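Local coordinates for periplasmic molybdate-binding protein (Azotobacter vinelandii, PDB 1ATG), which binds molybdate or tungstate in the periplasm, in the cleft between its two domains, probably to deliver the oxyanion to an ABC transporter, at residues A[148-153]-A[165-170]; A[123-126]-A[130-133]. All blocks are in the same frame, centred on the assembly; numbering follows the deposited sequence.

Interaction 1. Residues A[148-153]-A[165-170]; sequences QAHSQT and LAQIIQ. With SO4 (sulfate ion), chain D; EDO (1,2-ethanediol), chain E.
His150 and Gln167 mark the closest approach of the two backbones, their CA atoms 7.2 Å apart, where a turn of helix 146-154 passes the turn at 165-170 that follows strand 160-164. No direct hydrogen bond joins the segments. CG of His150 stands anti to the backbone N (chi1 170°), which carries the imidazole across to the second segment. There Gln167 CB lies over one face of the ring, 4.0 Å from its centroid, a CH-pi contact displaced toward the rim. The two side chains run past each other in opposite directions, so the amide of Gln167 reaches back to the base of the histidine, with NE2 of Gln167 3.4 Å from CB of His150. Both polar atoms of that amide are bonded, OE1 accepting from Ala164 N and NE2 donating to Val146 O, beside the tungstate pocket. At the ring edge, CG2 of Ile168 touches CD2 of His150 at 3.7 Å. A water in the ring plane, 2.7 Å from His150 NE2, donates to Gln167 O and bridges the segments. Replacing His150 by an alanine is likely to leave Gln167 CB and Ile168 CG2 without their packing partner and this water without its hydrogen-bond partner on the ring. Away from the contact, Gln148, Ser151 and Gln152 hold a sulfate, probably from the crystallisation liquor. In the fold, the contact links the helix to the connection leaving strand 160-164: Trp85 of strand 75-86 lies nearly parallel to the imidazole, and both His150 and Ile168 pack on Val163.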
ATOM      1  N   GLN A 148      -8.614   1.551   4.803  1.00  4.75           N
ATOM      2  CA  GLN A 148      -9.793   1.167   5.579  1.00  5.65           C
ATOM      3  C   GLN A 148      -9.549  -0.102   6.380  1.00  5.31           C
ATOM      4  O   GLN A 148      -9.967  -0.165   7.545  1.00  5.78           O
ATOM      5  CB  GLN A 148     -11.014   1.034   4.672  1.00  6.36           C
ATOM      6  CG  GLN A 148     -12.271   0.617   5.430  1.00 11.18           C
ATOM      7  CD  GLN A 148     -13.507   0.702   4.561  1.00 11.62           C
ATOM      8  OE1 GLN A 148     -13.841  -0.186   3.781  1.00 12.93           O
ATOM      9  NE2 GLN A 148     -14.227   1.822   4.689  1.00 17.83           N
ATOM     10  N   ALA A 149      -8.828  -1.104   5.856  1.00  4.85           N
ATOM     11  CA  ALA A 149      -8.521  -2.294   6.646  1.00  4.82           C
ATOM     12  C   ALA A 149      -7.742  -1.899   7.901  1.00  4.90           C
ATOM     13  O   ALA A 149      -8.011  -2.401   8.989  1.00  4.73           O
ATOM     14  CB  ALA A 149      -7.746  -3.288   5.805  1.00  5.43           C
ATOM     15  N   HIS A 150      -6.761  -1.006   7.700  1.00  4.29           N
ATOM     16  CA  HIS A 150      -5.992  -0.534   8.852  1.00  4.98           C
ATOM     17  C   HIS A 150      -6.858   0.214   9.865  1.00  4.55           C
ATOM     18  O   HIS A 150      -6.737  -0.027  11.064  1.00  4.84           O
ATOM     19  CB  HIS A 150      -4.825   0.347   8.364  1.00  5.24           C
ATOM     20  CG  HIS A 150      -4.163   1.037   9.515  1.00  5.71           C
ATOM     21  ND1 HIS A 150      -4.432   2.353   9.804  1.00  8.39           N
ATOM     22  CD2 HIS A 150      -3.296   0.587  10.453  1.00  6.09           C
ATOM     23  CE1 HIS A 150      -3.745   2.698  10.888  1.00  8.44           C
ATOM     24  NE2 HIS A 150      -3.058   1.656  11.300  1.00  6.72           N
ATOM     25  N   SER A 151      -7.722   1.107   9.394  1.00  4.71           N
ATOM     26  CA  SER A 151      -8.622   1.847  10.270  0.60  6.05           C
ATOM     27  C   SER A 151      -9.501   0.914  11.100  1.00  5.72           C
ATOM     28  O   SER A 151      -9.665   1.066  12.319  1.00  6.26           O
ATOM     29  CB  SER A 151      -9.571   2.732   9.432  0.60  7.62           C
ATOM     30  OG  SER A 151     -10.545   3.262  10.327  0.60 11.96           O
ATOM     31  N   GLN A 152     -10.076  -0.073  10.428  1.00  5.38           N
ATOM     32  CA  GLN A 152     -10.956  -1.027  11.100  1.00  5.37           C
ATOM     33  C   GLN A 152     -10.223  -1.833  12.146  1.00  4.37           C
ATOM     34  O   GLN A 152     -10.753  -2.145  13.218  1.00  5.38           O
ATOM     35  CB  GLN A 152     -11.568  -1.962  10.066  1.00  5.58           C
ATOM     36  CG  GLN A 152     -12.536  -1.300   9.106  1.00  8.94           C
ATOM     37  CD  GLN A 152     -13.619  -0.471   9.769  1.00 15.64           C
ATOM     38  OE1 GLN A 152     -14.387  -0.971  10.589  1.00 17.04           O
ATOM     39  NE2 GLN A 152     -13.691   0.816   9.446  1.00 20.33           N
ATOM     40  N   THR A 153      -8.978  -2.219  11.847  1.00  4.57           N
ATOM     41  CA  THR A 153      -8.194  -2.987  12.797  1.00  5.24           C
ATOM     42  C   THR A 153      -7.718  -2.113  13.945  1.00  4.06           C
ATOM     43  O   THR A 153      -7.741  -2.519  15.107  1.00  4.89           O
ATOM     44  CB  THR A 153      -7.001  -3.653  12.082  1.00  4.36           C
ATOM     45  OG1 THR A 153      -7.476  -4.374  10.936  1.00  4.69           O
ATOM     46  CG2 THR A 153      -6.316  -4.652  12.992  1.00  5.14           C
ATOM     47  N   LEU A 165       2.947  -2.693   6.470  1.00  4.26           N
ATOM     48  CA  LEU A 165       3.854  -2.393   7.582  1.00  4.09           C
ATOM     49  C   LEU A 165       3.969  -0.909   7.824  1.00  4.11           C
ATOM     50  O   LEU A 165       4.001  -0.433   8.965  1.00  4.94           O
ATOM     51  CB  LEU A 165       5.226  -3.017   7.295  1.00  4.91           C
ATOM     52  CG  LEU A 165       6.321  -2.720   8.338  1.00  5.76           C
ATOM     53  CD1 LEU A 165       5.905  -3.133   9.736  1.00  7.19           C
ATOM     54  CD2 LEU A 165       7.614  -3.436   7.951  1.00  7.95           C
ATOM     55  N   ALA A 166       4.020  -0.085   6.772  1.00  4.75           N
ATOM     56  CA  ALA A 166       4.148   1.349   6.915  1.00  5.45           C
ATOM     57  C   ALA A 166       3.054   1.948   7.774  1.00  4.89           C
ATOM     58  O   ALA A 166       3.261   2.980   8.416  1.00  6.28           O
ATOM     59  CB  ALA A 166       4.107   2.011   5.536  1.00  6.78           C
ATOM     60  N   GLN A 167       1.851   1.368   7.786  1.00  4.78           N
ATOM     61  CA  GLN A 167       0.743   1.910   8.546  1.00  5.24           C
ATOM     62  C   GLN A 167       0.851   1.682  10.037  1.00  5.12           C
ATOM     63  O   GLN A 167       0.113   2.317  10.809  1.00  6.57           O
ATOM     64  CB  GLN A 167      -0.569   1.279   8.052  1.00  5.65           C
ATOM     65  CG  GLN A 167      -0.888   1.624   6.608  1.00  5.07           C
ATOM     66  CD  GLN A 167      -2.069   0.788   6.142  1.00  4.50           C
ATOM     67  OE1 GLN A 167      -2.056  -0.434   6.259  1.00  5.81           O
ATOM     68  NE2 GLN A 167      -3.095   1.447   5.601  1.00  5.71           N
ATOM     69  N   ILE A 168       1.705   0.768  10.482  1.00  4.93           N
ATOM     70  CA  ILE A 168       1.767   0.418  11.897  1.00  6.39           C
ATOM     71  C   ILE A 168       3.134   0.569  12.524  1.00  7.14           C
ATOM     72  O   ILE A 168       3.235   0.601  13.767  1.00  7.97           O
ATOM     73  CB  ILE A 168       1.231  -1.009  12.151  1.00  4.98           C
ATOM     74  CG1 ILE A 168       2.072  -2.083  11.465  1.00  7.26           C
ATOM     75  CG2 ILE A 168      -0.236  -1.109  11.741  1.00  7.13           C
ATOM     76  CD1 ILE A 168       1.565  -3.501  11.708  1.00  7.21           C
ATOM     77  N   ILE A 169       4.188   0.677  11.733  1.00  8.02           N
ATOM     78  CA  ILE A 169       5.548   0.797  12.288  1.00 10.92           C
ATOM     79  C   ILE A 169       5.699   2.184  12.879  1.00  9.77           C
ATOM     80  O   ILE A 169       5.242   3.179  12.347  1.00 11.79           O
ATOM     81  CB  ILE A 169       6.595   0.440  11.229  1.00  9.03           C
ATOM     82  CG1 ILE A 169       7.980   0.271  11.871  1.00 12.69           C
ATOM     83  CG2 ILE A 169       6.673   1.501  10.129  1.00 10.41           C
ATOM     84  CD1 ILE A 169       8.997  -0.334  10.928  1.00 16.15           C
ATOM     85  N   GLN A 170       6.278   2.267  14.083  1.00 14.18           N
ATOM     86  CA  GLN A 170       6.416   3.555  14.760  1.00 17.13           C
ATOM     87  C   GLN A 170       7.799   4.129  14.517  1.00 19.64           C
ATOM     88  O   GLN A 170       8.714   3.431  14.072  1.00 17.70           O
ATOM     89  CB  GLN A 170       6.094   3.430  16.249  1.00 18.09           C
ATOM     90  CG  GLN A 170       4.726   2.846  16.557  1.00 17.40           C
ATOM     91  CD  GLN A 170       3.541   3.595  16.006  1.00 20.97           C
ATOM     92  OE1 GLN A 170       2.731   3.051  15.238  1.00 19.75           O
ATOM     93  NE2 GLN A 170       3.379   4.859  16.383  1.00 20.67           N
TER
HETATM   94  S   SO4 D 451     -12.573   4.101   7.463  0.50 14.83           S
HETATM   95  O1  SO4 D 451     -12.570   5.365   8.280  0.50 17.89           O
HETATM   96  O2  SO4 D 451     -12.490   2.939   8.404  0.50 17.35           O
HETATM   97  O3  SO4 D 451     -11.393   4.102   6.538  0.50 17.08           O
HETATM   98  O4  SO4 D 451     -13.835   4.015   6.666  0.50 16.76           O
HETATM   99  C1  EDO E 401       8.812   5.936  10.082  0.50 16.30           C
HETATM  100  O1  EDO E 401       8.221   7.319  10.396  0.50 16.09           O
HETATM  101  C2  EDO E 401       8.227   4.783  10.919  0.50 15.84           C
HETATM  102  O2  EDO E 401       6.704   5.074  11.154  0.50 14.84           O
HETATM  103  O   HOH W   1      -1.616   2.092  13.520  1.00  8.86           O

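Interaction 2. Residues A[123-126]-A[130-133]; sequences QVLT and LLDK
Leu125, in the last turn of helix 116-127, meets Leu130 and Leu131 where the chain turns into helix 131-136. The carbonyl of Leu125 takes the N-H of Leu130 at an O to N distance of 2.9 Å and a nearly straight 167°; this bond spans five residues, one more than the regular bond of an alpha-helix, as the helix comes to its end. Leu131 N adds a weak, bent bond to the same oxygen, 3.4 Å from Leu125 O. The side chains of Leu125 and Leu131 cross at about a right angle, with their CB atoms 4.0 Å apart and their CD1 methyls equally close. Thr126 comes next: its OG1, anti to the carbonyl carbon (chi1 -70°), faces CD2 of Leu131 at 3.4 Å and also makes a weak hydrogen bond to Thr122 O within its own helix. Leu125 and Leu131 both rest on Ile140 of strand 140-143. One carbonyl thus takes the N-H of Leu130, just before the next helix, and weakly that of Leu131, its first residue, alongside leucine packing, so the tight connection between helices 116-127 and 131-136 combines a polar backbone link with an apolar interface.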
ATOM      1  N   GLN A 123      -4.075 -14.076  -0.716  1.00  5.28           N
ATOM      2  CA  GLN A 123      -3.109 -15.083  -1.100  1.00  4.88           C
ATOM      3  C   GLN A 123      -2.557 -15.822   0.114  1.00  5.11           C
ATOM      4  O   GLN A 123      -2.330 -17.035   0.019  1.00  5.25           O
ATOM      5  CB  GLN A 123      -1.955 -14.467  -1.906  1.00  6.70           C
ATOM      6  CG  GLN A 123      -2.395 -14.119  -3.324  1.00  5.89           C
ATOM      7  CD  GLN A 123      -1.367 -13.328  -4.091  1.00  5.17           C
ATOM      8  OE1 GLN A 123      -0.460 -12.710  -3.533  1.00  5.99           O
ATOM      9  NE2 GLN A 123      -1.534 -13.323  -5.429  1.00  7.47           N
ATOM     10  N   VAL A 124      -2.339 -15.135   1.233  1.00  4.85           N
ATOM     11  CA  VAL A 124      -1.870 -15.817   2.435  1.00  4.87           C
ATOM     12  C   VAL A 124      -2.919 -16.807   2.915  1.00  5.34           C
ATOM     13  O   VAL A 124      -2.588 -17.944   3.263  1.00  5.93           O
ATOM     14  CB  VAL A 124      -1.530 -14.817   3.541  1.00  4.18           C
ATOM     15  CG1 VAL A 124      -1.215 -15.516   4.858  1.00  5.81           C
ATOM     16  CG2 VAL A 124      -0.352 -13.950   3.095  1.00  5.32           C
ATOM     17  N   LEU A 125      -4.191 -16.400   2.966  1.00  4.77           N
ATOM     18  CA  LEU A 125      -5.228 -17.349   3.377  1.00  5.80           C
ATOM     19  C   LEU A 125      -5.310 -18.542   2.434  1.00  5.24           C
ATOM     20  O   LEU A 125      -5.476 -19.680   2.886  1.00  6.09           O
ATOM     21  CB  LEU A 125      -6.582 -16.662   3.504  1.00  5.22           C
ATOM     22  CG  LEU A 125      -6.666 -15.554   4.564  1.00  6.10           C
ATOM     23  CD1 LEU A 125      -8.111 -15.085   4.633  1.00  6.52           C
ATOM     24  CD2 LEU A 125      -6.179 -16.014   5.922  1.00  7.30           C
ATOM     25  N   THR A 126      -5.157 -18.298   1.137  1.00  5.58           N
ATOM     26  CA  THR A 126      -5.153 -19.414   0.184  1.00  5.91           C
ATOM     27  C   THR A 126      -3.959 -20.302   0.454  1.00  6.86           C
ATOM     28  O   THR A 126      -4.062 -21.547   0.409  1.00  6.98           O
ATOM     29  CB  THR A 126      -5.110 -18.826  -1.236  1.00  7.33           C
ATOM     30  OG1 THR A 126      -6.373 -18.198  -1.486  1.00  7.61           O
ATOM     31  CG2 THR A 126      -4.806 -19.875  -2.295  1.00  8.26           C
ATOM     32  N   LEU A 130      -7.113 -21.610   4.245  1.00  6.41           N
ATOM     33  CA  LEU A 130      -8.111 -21.071   5.142  1.00  6.68           C
ATOM     34  C   LEU A 130      -9.085 -20.129   4.467  1.00  6.71           C
ATOM     35  O   LEU A 130     -10.034 -19.711   5.137  1.00  7.60           O
ATOM     36  CB  LEU A 130      -7.439 -20.290   6.293  1.00  6.76           C
ATOM     37  CG  LEU A 130      -6.606 -21.135   7.251  1.00  8.82           C
ATOM     38  CD1 LEU A 130      -5.785 -20.241   8.175  1.00  8.62           C
ATOM     39  CD2 LEU A 130      -7.502 -22.066   8.060  1.00 11.98           C
ATOM     40  N   LEU A 131      -8.903 -19.802   3.191  1.00  6.06           N
ATOM     41  CA  LEU A 131      -9.795 -18.858   2.551  1.00  6.23           C
ATOM     42  C   LEU A 131     -11.220 -19.377   2.481  1.00  6.31           C
ATOM     43  O   LEU A 131     -12.165 -18.657   2.799  1.00  7.35           O
ATOM     44  CB  LEU A 131      -9.297 -18.458   1.163  1.00  7.37           C
ATOM     45  CG  LEU A 131     -10.102 -17.367   0.463  1.00  6.84           C
ATOM     46  CD1 LEU A 131     -10.121 -16.093   1.305  1.00  8.57           C
ATOM     47  CD2 LEU A 131      -9.525 -17.051  -0.917  1.00  8.86           C
ATOM     48  N   ASP A 132     -11.397 -20.632   2.040  1.00  6.67           N
ATOM     49  CA  ASP A 132     -12.769 -21.149   1.941  1.00  6.97           C
ATOM     50  C   ASP A 132     -13.470 -21.194   3.296  1.00  7.82           C
ATOM     51  O   ASP A 132     -14.643 -20.799   3.342  1.00  8.48           O
ATOM     52  CB  ASP A 132     -12.748 -22.532   1.295  1.00  9.30           C
ATOM     53  CG  ASP A 132     -12.325 -22.523  -0.164  1.00 10.44           C
ATOM     54  OD1 ASP A 132     -12.441 -21.483  -0.830  1.00 11.67           O
ATOM     55  OD2 ASP A 132     -11.858 -23.592  -0.626  1.00 12.59           O
ATOM     56  N   LYS A 133     -12.770 -21.691   4.295  1.00  7.17           N
ATOM     57  CA  LYS A 133     -13.401 -21.789   5.619  1.00  8.84           C
ATOM     58  C   LYS A 133     -13.784 -20.426   6.166  1.00  7.98           C
ATOM     59  O   LYS A 133     -14.917 -20.228   6.637  1.00  8.91           O
ATOM     60  CB  LYS A 133     -12.437 -22.501   6.567  0.50 12.31           C
ATOM     61  CG  LYS A 133     -12.782 -22.458   8.047  0.50 18.25           C
ATOM     62  CD  LYS A 133     -11.523 -22.311   8.892  0.50 19.20           C
ATOM     63  CE  LYS A 133     -11.756 -22.679  10.344  0.50 22.16           C
ATOM     64  NZ  LYS A 133     -12.090 -21.485  11.169  0.50 18.97           N
TER

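Both contacts are partly buried and each joins parts close in sequence, but the centre of interaction 1 is about 10 Å from the centre of the chain, that of interaction 2 about 20 Å. Interaction 1 brings an imidazole, an amide side chain and a bridging water together near the tungstate pocket; interaction 2, away from that site, has one good and one weak backbone hydrogen bond to the same carbonyl, together with aliphatic packing and an exposed threonine at its margin. The nearest atoms of interactions 1 and 2 are about 12 Å apart, so the two do not touch. They nevertheless share strand 160-164 as a support, since His150 and Ile168 pack on its Val163 while Leu125 packs on its Phe162.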